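Local coordinates for protein trans-4-hydroxy-L-proline dehydratase (Clostridioides difficile 70-100-2010, PDB 6VXC) that uses a glycyl radical to dehydrate trans-4-hydroxy-L-proline to (S)-1-pyrroline-5-carboxylate in anaerobic hydroxyproline breakdown, at residues His668-Phe671 and Gly672-Gly676; Ile349-Lys352 and Glu353-Tyr357. All coordinates share one frame; numbering follows the deposited sequence.

Interaction 1. Residues His668-Phe671 and Gly672-Gly676; sequences HIYF and GEIMG
H668 meets G672 through the backbone, one turn further along the short helix 667-673. The bond from G672 N to H668 O is weak, at 3.3 Å. The CB of H668 leads away from this turn. Its NE2 is hydrogen-bonded to E800 of helix 795-803, and the side chain lies about 10 Å from that of C454, which probably carries the cysteine radical intermediate, as in related enzymes.

I669 O takes the next bond, from E673 N, at 2.9 Å. The side chains of these two residues also touch. I669 CG2 lies 3.7 Å from E673 OE1. With CG of E673 anti to its own carbonyl carbon (chi1 -75°), CB and CG pass beside I669 O, and the chain beyond CG is extended. Both side chains also rest against T796 of helix 795-803.

Y670 O accepts from I674 N at 3.3 Å, the last of three successive i to i+4 bonds. I674 is where the chain leaves helical geometry. Its CG1 sits between the backbone N and the carbonyl carbon (chi1 43°), which turns the branch back to within 3.2 Å of Y670 O. The same CG1 lies 4.1 Å from Y670 CE1, at an oblique angle to the ring.

F671 O faces the turn that follows. I674 CD1 and M675 CB each approach it at 3.5 Å, and N472 ND2 gives it a hydrogen bond. M675 N then closes the turn on G672 O.

The grip of this helix end is therefore mostly backbone polar bonding. The side chains add apolar cover over the last carbonyls. The carboxylate of E673 meets an isoleucine methyl here, which is van der Waals contact and not charge pairing.

Interaction 2. Residues Ile349-Lys352 and Glu353-Tyr357; sequences ITLK and ESSTY
I349 O receives E353 N at 2.9 Å, the final regular i to i+4 bond of helix 348-353 in this glycyl radical enzyme. Beyond it the helix ends. S354 leaves helical geometry, and its N has two acceptors. One is T350 O, in a weak bond at 3.1 Å. The other is L351 O at 3.0 Å, with the donor well above the carbonyl plane. S355 follows as the centre of an inverse gamma turn, closed by a weak bond from T356 N to S354 O. The chain then runs on toward strand 362-366.

E353 packs back against the helix. Its CG lies between the backbone N and the carbonyl carbon (chi1 65°), which brings it to 3.2 Å from T350 O. OE2 of E353 reaches 3.4 Å from T350 CA, and the two side chains cross at a slant. OE1 is hydrogen-bonded to T170 OG1, so the carboxylate ties the helix end to another loop.

T666 OG1 bonds both K352 O and S355 N, bridging the helix end. The side chain of S354 is about 8 Å from that of C454, and its OG is hydrogen-bonded to a glycerol, probably from crystallisation. On the L351 side, S355 CB sits 3.2 Å from L351 O, and S355 OG lies 3.8 Å from L351 CD1.

From the N terminus, interaction 2 comes first, where helix 348-353 ends and the chain heads for strand 362-366. Interaction 1 opens some 310 residues later, where helix 667-673 ends. Each joins adjoining residues and closes one local turn; they are in series and neither nest nor cross. The centres of interaction 1 and interaction 2 are about 14 Å apart. Y670 joins the two. Y670 OH packs 3.4 Å from I349 CD1, and Y670 CD1 lies 3.8 Å from K352 CD. The residue before helix 667-673 also bonds to 349-357. The two short helices thus pack together through Y670, and each interaction has one residue near C454.

Interaction 1. Residues His668-Phe671 and Gly672-Gly676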
loop_
_atom_site.group_PDB
_atom_site.type_symbol
_atom_site.label_atom_id
_atom_site.label_comp_id
_atom_site.label_asym_id
_atom_site.label_seq_id
_atom_site.Cartn_x
_atom_site.Cartn_y
_atom_site.Cartn_z
ATOM N N HIS A 668 10.595 8.074 -3.618
ATOM C CA HIS A 668 11.352 8.768 -4.662
ATOM C C HIS A 668 11.913 10.093 -4.168
ATOM O O HIS A 668 12.900 10.570 -4.731
ATOM C CB HIS A 668 10.509 8.984 -5.929
ATOM C CG HIS A 668 9.296 9.839 -5.727
ATOM N ND1 HIS A 668 8.288 9.500 -4.852
ATOM C CD2 HIS A 668 8.905 10.989 -6.329
ATOM C CE1 HIS A 668 7.346 10.428 -4.893
ATOM N NE2 HIS A 668 7.696 11.342 -5.782
ATOM N N ILE A 669 11.307 10.686 -3.138
ATOM C CA ILE A 669 11.880 11.870 -2.505
ATOM C C ILE A 669 13.156 11.497 -1.751
ATOM O O ILE A 669 14.223 12.064 -1.991
ATOM C CB ILE A 669 10.846 12.541 -1.582
ATOM C CG1 ILE A 669 9.529 12.836 -2.346
ATOM C CG2 ILE A 669 11.439 13.788 -0.903
ATOM C CD1 ILE A 669 9.681 13.740 -3.582
ATOM N N TYR A 670 13.053 10.525 -0.841
ATOM C CA TYR A 670 14.200 10.064 -0.055
ATOM C C TYR A 670 15.341 9.589 -0.948
ATOM O O TYR A 670 16.499 9.978 -0.756
ATOM C CB TYR A 670 13.736 8.935 0.876
ATOM C CG TYR A 670 14.810 8.085 1.552
ATOM C CD1 TYR A 670 15.822 8.660 2.310
ATOM C CD2 TYR A 670 14.758 6.707 1.485
ATOM C CE1 TYR A 670 16.785 7.874 2.951
ATOM C CE2 TYR A 670 15.713 5.911 2.131
ATOM C CZ TYR A 670 16.723 6.505 2.852
ATOM O OH TYR A 670 17.662 5.713 3.481
ATOM N N PHE A 671 15.029 8.754 -1.939
ATOM C CA PHE A 671 16.063 8.185 -2.803
ATOM C C PHE A 671 16.815 9.264 -3.578
ATOM O O PHE A 671 18.004 9.101 -3.861
ATOM C CB PHE A 671 15.447 7.182 -3.779
ATOM C CG PHE A 671 15.224 5.821 -3.193
ATOM C CD1 PHE A 671 15.695 5.511 -1.923
ATOM C CD2 PHE A 671 14.554 4.830 -3.921
ATOM C CE1 PHE A 671 15.507 4.248 -1.383
ATOM C CE2 PHE A 671 14.368 3.553 -3.394
ATOM C CZ PHE A 671 14.839 3.266 -2.114
ATOM N N GLY A 672 16.135 10.354 -3.956
ATOM C CA GLY A 672 16.825 11.464 -4.585
ATOM C C GLY A 672 17.588 12.336 -3.608
ATOM O O GLY A 672 18.622 12.905 -3.966
ATOM N N GLU A 673 17.079 12.477 -2.383
ATOM C CA GLU A 673 17.742 13.311 -1.383
ATOM C C GLU A 673 19.141 12.800 -1.029
ATOM O O GLU A 673 20.021 13.598 -0.696
ATOM C CB GLU A 673 16.873 13.418 -0.127
ATOM C CG GLU A 673 15.662 14.344 -0.278
ATOM C CD GLU A 673 14.747 14.374 0.962
ATOM O OE1 GLU A 673 14.051 15.401 1.163
ATOM O OE2 GLU A 673 14.746 13.387 1.735
ATOM N N ILE A 674 19.363 11.492 -1.041
ATOM C CA ILE A 674 20.682 10.986 -0.663
ATOM C C ILE A 674 21.484 10.562 -1.889
ATOM O O ILE A 674 22.349 9.680 -1.805
ATOM C CB ILE A 674 20.576 9.834 0.355
ATOM C CG1 ILE A 674 19.466 8.867 -0.047
ATOM C CG2 ILE A 674 20.361 10.392 1.743
ATOM C CD1 ILE A 674 19.877 7.944 -1.164
ATOM N N MET A 675 21.200 11.170 -3.032
ATOM C CA MET A 675 21.928 10.914 -4.269
ATOM C C MET A 675 22.502 12.210 -4.819
ATOM O O MET A 675 21.893 13.275 -4.695
ATOM C CB MET A 675 21.017 10.250 -5.302
ATOM C CG MET A 675 21.706 9.738 -6.543
ATOM S SD MET A 675 20.539 8.755 -7.505
ATOM C CE MET A 675 21.273 8.876 -9.095
ATOM N N GLY A 676 23.675 12.120 -5.438
ATOM C CA GLY A 676 24.261 13.274 -6.084
ATOM C C GLY A 676 23.575 13.575 -7.400
ATOM O O GLY A 676 22.557 12.984 -7.763
#

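Interaction 2. Residues Ile349-Lys352 and Glu353-Tyr357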
loop_
_atom_site.group_PDB
_atom_site.type_symbol
_atom_site.label_atom_id
_atom_site.label_comp_id
_atom_site.label_asym_id
_atom_site.label_seq_id
_atom_site.Cartn_x
_atom_site.Cartn_y
_atom_site.Cartn_z
ATOM N N ILE A 349 13.280 5.672 8.499
ATOM C CA ILE A 349 13.150 5.439 7.060
ATOM C C ILE A 349 11.718 5.047 6.686
ATOM O O ILE A 349 11.232 5.388 5.604
ATOM C CB ILE A 349 14.158 4.378 6.584
ATOM C CG1 ILE A 349 15.595 4.749 6.987
ATOM C CG2 ILE A 349 14.044 4.196 5.076
ATOM C CD1 ILE A 349 16.052 6.063 6.437
ATOM N N THR A 350 11.040 4.287 7.548
ATOM C CA THR A 350 9.672 3.887 7.247
ATOM C C THR A 350 8.787 5.103 6.997
ATOM O O THR A 350 7.945 5.091 6.096
ATOM C CB THR A 350 9.109 3.032 8.382
ATOM O OG1 THR A 350 9.981 1.915 8.612
ATOM C CG2 THR A 350 7.700 2.525 8.018
ATOM N N LEU A 351 8.944 6.154 7.798
ATOM C CA LEU A 351 8.188 7.377 7.557
ATOM C C LEU A 351 8.581 8.017 6.227
ATOM O O LEU A 351 7.715 8.401 5.431
ATOM C CB LEU A 351 8.390 8.332 8.735
ATOM C CG LEU A 351 7.603 9.629 8.948
ATOM C CD1 LEU A 351 8.206 10.779 8.198
ATOM C CD2 LEU A 351 6.094 9.482 8.669
ATOM N N LYS A 352 9.883 8.106 5.954
ATOM C CA LYS A 352 10.344 8.754 4.729
ATOM C C LYS A 352 9.777 8.064 3.497
ATOM O O LYS A 352 9.455 8.719 2.497
ATOM C CB LYS A 352 11.878 8.743 4.687
ATOM C CG LYS A 352 12.567 9.533 5.803
ATOM C CD LYS A 352 14.094 9.508 5.632
ATOM C CE LYS A 352 14.769 10.617 6.420
ATOM N NZ LYS A 352 16.088 10.984 5.833
ATOM N N GLU A 353 9.636 6.740 3.550
ATOM C CA GLU A 353 9.149 6.020 2.388
ATOM C C GLU A 353 7.627 5.970 2.329
ATOM O O GLU A 353 7.079 5.668 1.266
ATOM C CB GLU A 353 9.715 4.592 2.342
ATOM C CG GLU A 353 9.274 3.674 3.491
ATOM C CD GLU A 353 10.026 2.334 3.501
ATOM O OE1 GLU A 353 10.172 1.728 2.427
ATOM O OE2 GLU A 353 10.476 1.881 4.579
ATOM N N SER A 354 6.930 6.277 3.432
ATOM C CA SER A 354 5.474 6.233 3.459
ATOM C C SER A 354 4.977 7.386 4.342
ATOM O O SER A 354 4.371 7.192 5.383
ATOM C CB SER A 354 4.972 4.881 3.971
ATOM O OG SER A 354 3.556 4.789 3.900
ATOM N N SER A 355 5.187 8.622 3.888
ATOM C CA SER A 355 5.012 9.790 4.753
ATOM C C SER A 355 3.559 10.279 4.677
ATOM O O SER A 355 3.238 11.296 4.062
ATOM C CB SER A 355 6.015 10.872 4.362
ATOM O OG SER A 355 6.028 11.930 5.303
ATOM N N THR A 356 2.673 9.554 5.367
ATOM C CA THR A 356 1.241 9.811 5.288
ATOM C C THR A 356 0.557 9.210 6.505
ATOM O O THR A 356 1.055 8.250 7.097
ATOM C CB THR A 356 0.635 9.207 4.012
ATOM O OG1 THR A 356 -0.776 9.461 3.983
ATOM C CG2 THR A 356 0.846 7.688 3.988
ATOM N N TYR A 357 -0.600 9.777 6.861
ATOM C CA TYR A 357 -1.506 9.132 7.811
ATOM C C TYR A 357 -2.316 8.005 7.175
ATOM O O TYR A 357 -2.869 7.174 7.899
ATOM C CB TYR A 357 -2.500 10.146 8.413
ATOM C CG TYR A 357 -1.938 11.222 9.321
ATOM C CD1 TYR A 357 -1.557 10.943 10.633
ATOM C CD2 TYR A 357 -1.815 12.530 8.875
ATOM C CE1 TYR A 357 -1.046 11.952 11.470
ATOM C CE2 TYR A 357 -1.315 13.542 9.686
ATOM C CZ TYR A 357 -0.927 13.251 10.985
ATOM O OH TYR A 357 -0.436 14.265 11.781
#